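Local coordinates for protein benzyl alcohol dehydrogenase (Acinetobacter calcoaceticus, PDB 1F8F) that catalyses the NAD-dependent oxidation of aryl alcohols such as benzyl alcohol to the aldehyde, as a zinc-containing medium-chain alcohol dehydrogenase, at residues K5-A10 with S144-A149; S193-G198 with N260-S265. One frame throughout, in Å; residues are numbered along the deposited sequence.

Contact 1 of 2, residues K5-A10 with S144-A149; sequences KDIIAA and SFATYA
Ala9 and Ala146 face each other in a single backbone bridge within the GroES-like catalytic domain. Strand 5-11, which hairpins with strand 20-26, runs here antiparallel to the loop that leads into strand 148-152. The two directions differ by 173°. Two backbone hydrogen bonds hold the bridge. Ala10 N donates to Phe145 O at 3.1 Å, and the donor sits nearly along the C=O axis. Thr147 N reaches Ile8 O at 3.3 Å, which is long and weak. Phe145 is the centre of an inverse gamma turn, and its carbonyl also takes a CA-H...O contact from Ala9.

The apolar contacts are small. Ala9 CB and Ala146 CB meet at 3.5 Å, and Ala10 CB lies near Phe145 CB. Ile7 brings CG2 to Tyr148 CB at 3.6 Å, approaching the ring obliquely. Its CD1 branch reaches Ala146 CB. Leu127 and Ile26 also pack on Ile7. A hydroxyl oxygen adds a van der Waals contact. Thr147 slides past Ile7 in the opposite direction. Thr147 OG1 stands between its own backbone N and carbonyl carbon (chi1 54°) and lies 3.4 Å from Ile7 CB.

The last kind of contact is a lysine laid over an aromatic face. Lys5 and Tyr148 cross at about a right angle. Lys5 CG is anti to the backbone N (chi1 -165°), and the chain bends further out. Lys5 CD sits over the middle of the Tyr148 ring, 4.0 Å from its centroid, in a CH-pi contact. The two polar ends share Glu72: Lys5 NZ forms a long, weak ion pair with it, and Tyr148 OH a weak hydrogen bond. This acid would partly offset the lysine charge. Lys5 NZ also makes a weak hydrogen bond of 3.5 Å to Tyr148 OH.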
# COMPACT_ATOMS: atom_id res chain seq x y z
N LYS A 5 45.34 9.02 18.48
CA LYS A 5 45.06 10.38 18.95
C LYS A 5 44.52 10.49 20.36
O LYS A 5 43.77 9.62 20.84
CB LYS A 5 44.02 10.94 17.96
CG LYS A 5 43.74 12.42 17.91
CD LYS A 5 42.65 12.82 16.96
CE LYS A 5 43.10 13.42 15.65
NZ LYS A 5 43.27 14.89 15.58
N ASP A 6 44.89 11.56 21.10
CA ASP A 6 44.35 11.78 22.44
C ASP A 6 43.16 12.74 22.37
O ASP A 6 43.13 13.68 21.56
CB ASP A 6 45.28 12.34 23.50
CG ASP A 6 46.56 11.62 23.85
OD1 ASP A 6 47.57 11.86 23.15
OD2 ASP A 6 46.58 10.86 24.85
N ILE A 7 42.15 12.47 23.21
CA ILE A 7 40.92 13.25 23.29
C ILE A 7 40.31 13.38 24.70
O ILE A 7 40.60 12.58 25.60
CB ILE A 7 39.82 12.54 22.46
CG1 ILE A 7 39.45 11.19 23.08
CG2 ILE A 7 40.16 12.30 20.99
CD1 ILE A 7 38.15 10.59 22.62
N ILE A 8 39.27 14.24 24.84
CA ILE A 8 38.49 14.40 26.06
C ILE A 8 37.10 13.79 25.88
O ILE A 8 36.46 14.13 24.88
CB ILE A 8 38.29 15.90 26.44
CG1 ILE A 8 39.59 16.70 26.61
CG2 ILE A 8 37.38 16.05 27.66
CD1 ILE A 8 40.65 16.11 27.53
N ALA A 9 36.57 12.96 26.75
CA ALA A 9 35.22 12.44 26.56
C ALA A 9 34.52 12.33 27.90
O ALA A 9 35.22 12.00 28.84
CB ALA A 9 35.21 11.04 25.94
N ALA A 10 33.23 12.47 27.98
CA ALA A 10 32.48 12.33 29.20
C ALA A 10 32.19 10.86 29.49
O ALA A 10 31.43 10.23 28.74
CB ALA A 10 31.16 13.11 29.07
N SER A 144 29.10 9.58 21.04
CA SER A 144 29.50 10.95 20.72
C SER A 144 29.56 11.98 21.82
O SER A 144 29.77 13.17 21.46
CB SER A 144 28.68 11.39 19.49
OG SER A 144 27.32 11.28 19.83
N PHE A 145 29.59 11.66 23.13
CA PHE A 145 29.89 12.79 24.07
C PHE A 145 31.42 12.93 24.14
O PHE A 145 32.00 12.70 25.19
CB PHE A 145 29.25 12.76 25.43
CG PHE A 145 27.75 12.84 25.50
CD1 PHE A 145 27.03 13.72 24.74
CD2 PHE A 145 27.02 12.00 26.34
CE1 PHE A 145 25.66 13.83 24.79
CE2 PHE A 145 25.65 12.08 26.44
CZ PHE A 145 24.97 12.99 25.66
N ALA A 146 32.10 13.25 23.05
CA ALA A 146 33.50 13.47 22.91
C ALA A 146 33.92 14.35 21.73
O ALA A 146 33.27 14.59 20.73
CB ALA A 146 34.32 12.19 22.75
N THR A 147 35.19 14.82 21.87
CA THR A 147 35.76 15.67 20.85
C THR A 147 35.96 14.82 19.61
O THR A 147 36.17 15.45 18.57
CB THR A 147 37.11 16.33 21.25
OG1 THR A 147 38.04 15.33 21.66
CG2 THR A 147 36.95 17.35 22.38
N TYR A 148 36.15 13.51 19.67
CA TYR A 148 36.35 12.74 18.45
C TYR A 148 35.48 11.48 18.50
O TYR A 148 35.29 10.91 19.57
CB TYR A 148 37.83 12.40 18.20
CG TYR A 148 38.52 13.57 17.50
CD1 TYR A 148 39.10 14.65 18.20
CD2 TYR A 148 38.59 13.57 16.12
CE1 TYR A 148 39.69 15.67 17.48
CE2 TYR A 148 39.18 14.58 15.42
CZ TYR A 148 39.73 15.65 16.12
OH TYR A 148 40.30 16.65 15.35
N ALA A 149 34.89 11.12 17.35
CA ALA A 149 34.08 9.94 17.28
C ALA A 149 34.40 9.09 16.04
O ALA A 149 34.67 9.60 14.94
CB ALA A 149 32.58 10.31 17.19

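Contact 2 of 2, residues S193-G198 with N260-S265; sequences SFVTWG and NFALES. Unlike the reference sequence in segment 193-198: Phe194 (reference Leu).
Phe194 and Phe261 are paired in the parallel sheet of the Rossmann fold, where strands 193-197 and 261-264 lie side by side at its centre. Their axes are 4.8 Å apart and 7° from parallel. Backbone bonds alternate across the pair: Val195 N donates to Phe261 O, Leu263 N to Val195 O, and Trp197 N to Leu263 O.

Phe194, Thr196, Phe261 and Leu263 point to one face. Helix 174-186 packs there on Phe194, Phe261 and Leu263. With CG anti to the backbone N, the Phe194 ring meets Phe261 CB in its plane, edge on, with Phe194 CD1 4.0 Å from that atom. The two phenylalanine side chains cross at about a right angle. Thr196 and Leu263 lie side by side, pointing the same way. Thr196 OG1 donates to Gly198 O.

Val195, Trp197, Ala262 and Glu264 take the other face, where helix 269-277 packs on Trp197 and Glu264. Val195 CG1 touches Ala262 CB at 3.5 Å. Its CG2 lies over one face of the Trp197 indole, offset toward the rim. Leu263 O meets the indole at its edge, in plane. The Glu264 chain bends at chi2 (-56°), and its carboxylate is held by Thr266 OG1 and Gly267 N.

Polar side chains grip both ends. Ser193 OG accepts from Asn260 N at 2.8 Å, and Asn260 OD1 accepts from Ser193 N at 3.0 Å. At the other end Gly198, which touches NAD, probably opens the GxGxxG turn of the Rossmann fold; its backbone angles and the nearby Ser265 OG both suit a residue with no CB. Ser265 belongs to the NAD pocket. Trp197 O takes two bonds from it: Ser265 N at 3.1 Å, in the carbonyl plane, and Ser265 OG at 3.0 Å, tilted 27° from that plane.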
# COMPACT_ATOMS: atom_id res chain seq x y z
N SER A 193 -7.23 14.09 11.25
CA SER A 193 -7.02 14.45 12.66
C SER A 193 -5.90 13.60 13.25
O SER A 193 -5.85 12.37 13.03
CB SER A 193 -8.34 14.22 13.41
OG SER A 193 -8.66 12.86 13.60
N PHE A 194 -4.98 14.25 13.96
CA PHE A 194 -3.82 13.66 14.62
C PHE A 194 -3.67 14.11 16.08
O PHE A 194 -3.89 15.29 16.43
CB PHE A 194 -2.54 14.16 13.89
CG PHE A 194 -1.25 13.73 14.55
CD1 PHE A 194 -0.81 12.39 14.48
CD2 PHE A 194 -0.48 14.67 15.25
CE1 PHE A 194 0.37 12.05 15.09
CE2 PHE A 194 0.70 14.25 15.85
CZ PHE A 194 1.13 12.95 15.78
N VAL A 195 -3.15 13.27 16.96
CA VAL A 195 -2.90 13.68 18.36
C VAL A 195 -1.53 13.14 18.79
O VAL A 195 -1.26 11.98 18.49
CB VAL A 195 -3.91 13.15 19.41
CG1 VAL A 195 -4.06 11.61 19.36
CG2 VAL A 195 -3.55 13.52 20.86
N THR A 196 -0.76 13.94 19.53
CA THR A 196 0.46 13.41 20.10
C THR A 196 0.35 13.22 21.62
O THR A 196 0.28 14.32 22.28
CB THR A 196 1.75 14.19 19.86
OG1 THR A 196 2.77 13.51 20.67
CG2 THR A 196 1.76 15.65 20.21
N TRP A 197 0.43 12.03 22.16
CA TRP A 197 0.40 11.92 23.63
C TRP A 197 1.79 12.20 24.16
O TRP A 197 2.77 11.44 24.04
CB TRP A 197 -0.11 10.48 23.92
CG TRP A 197 -1.55 10.21 23.57
CD1 TRP A 197 -2.02 9.75 22.36
CD2 TRP A 197 -2.69 10.36 24.43
NE1 TRP A 197 -3.40 9.65 22.43
CE2 TRP A 197 -3.83 10.03 23.68
CE3 TRP A 197 -2.87 10.75 25.76
CZ2 TRP A 197 -5.13 10.01 24.21
CZ3 TRP A 197 -4.14 10.81 26.29
CH2 TRP A 197 -5.26 10.39 25.52
N GLY A 198 1.98 13.33 24.88
CA GLY A 198 3.28 13.70 25.45
C GLY A 198 3.86 14.81 24.56
O GLY A 198 3.85 14.64 23.32
N ASN A 260 -8.00 10.10 13.80
CA ASN A 260 -7.60 9.20 12.73
C ASN A 260 -6.21 8.60 12.96
O ASN A 260 -5.94 7.43 12.66
CB ASN A 260 -7.56 9.91 11.39
CG ASN A 260 -8.88 10.47 10.90
OD1 ASN A 260 -8.79 11.62 10.46
ND2 ASN A 260 -10.02 9.75 10.93
N PHE A 261 -5.30 9.43 13.51
CA PHE A 261 -3.93 9.04 13.74
C PHE A 261 -3.37 9.42 15.11
O PHE A 261 -3.66 10.52 15.55
CB PHE A 261 -3.01 9.63 12.66
CG PHE A 261 -3.30 9.24 11.25
CD1 PHE A 261 -2.77 8.11 10.67
CD2 PHE A 261 -4.15 10.02 10.46
CE1 PHE A 261 -3.08 7.73 9.34
CE2 PHE A 261 -4.47 9.70 9.18
CZ PHE A 261 -3.91 8.56 8.60
N ALA A 262 -2.57 8.54 15.76
CA ALA A 262 -1.99 8.94 17.03
C ALA A 262 -0.59 8.46 17.32
O ALA A 262 -0.12 7.45 16.81
CB ALA A 262 -2.96 8.52 18.13
N LEU A 263 0.06 9.16 18.25
CA LEU A 263 1.39 8.84 18.72
C LEU A 263 1.45 8.75 20.24
O LEU A 263 1.19 9.74 20.95
CB LEU A 263 2.50 9.79 18.26
CG LEU A 263 3.95 9.58 18.56
CD1 LEU A 263 4.68 8.69 17.56
CD2 LEU A 263 4.78 10.86 18.66
N GLU A 264 2.01 7.62 20.72
CA GLU A 264 2.22 7.43 22.16
C GLU A 264 3.71 7.67 22.42
O GLU A 264 4.50 6.87 21.94
CB GLU A 264 1.90 6.01 22.66
CG GLU A 264 1.42 5.97 24.13
CD GLU A 264 2.45 6.63 25.06
OE1 GLU A 264 3.52 6.00 25.27
OE2 GLU A 264 2.25 7.78 25.49
N SER A 265 4.10 8.76 23.09
CA SER A 265 5.47 9.02 23.43
C SER A 265 5.74 9.13 24.95
O SER A 265 6.86 9.51 25.23
CB SER A 265 6.09 10.29 22.81
OG SER A 265 5.67 11.55 23.32

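Overall arrangement
Segment 5-10 lies near the N terminus. Contact 1 closes a long loop of 133 residues, which includes the ligands Cys44 and His65 of one zinc and all four cysteines of the other. It joins the N-terminal hairpin to the rest of the catalytic domain, at the entry to strand 148-152. The chain then passes Cys173 and helix 174-186 and reaches the parallel sheet at segment 193-198. Contact 2 closes a shorter loop of 61 residues, about half helix, with two strands, joining the first and fourth strands of the parallel sheet. The two loops follow in series and neither nest nor cross. Their centres are 38 Å apart, on opposite sides of the chain's centre.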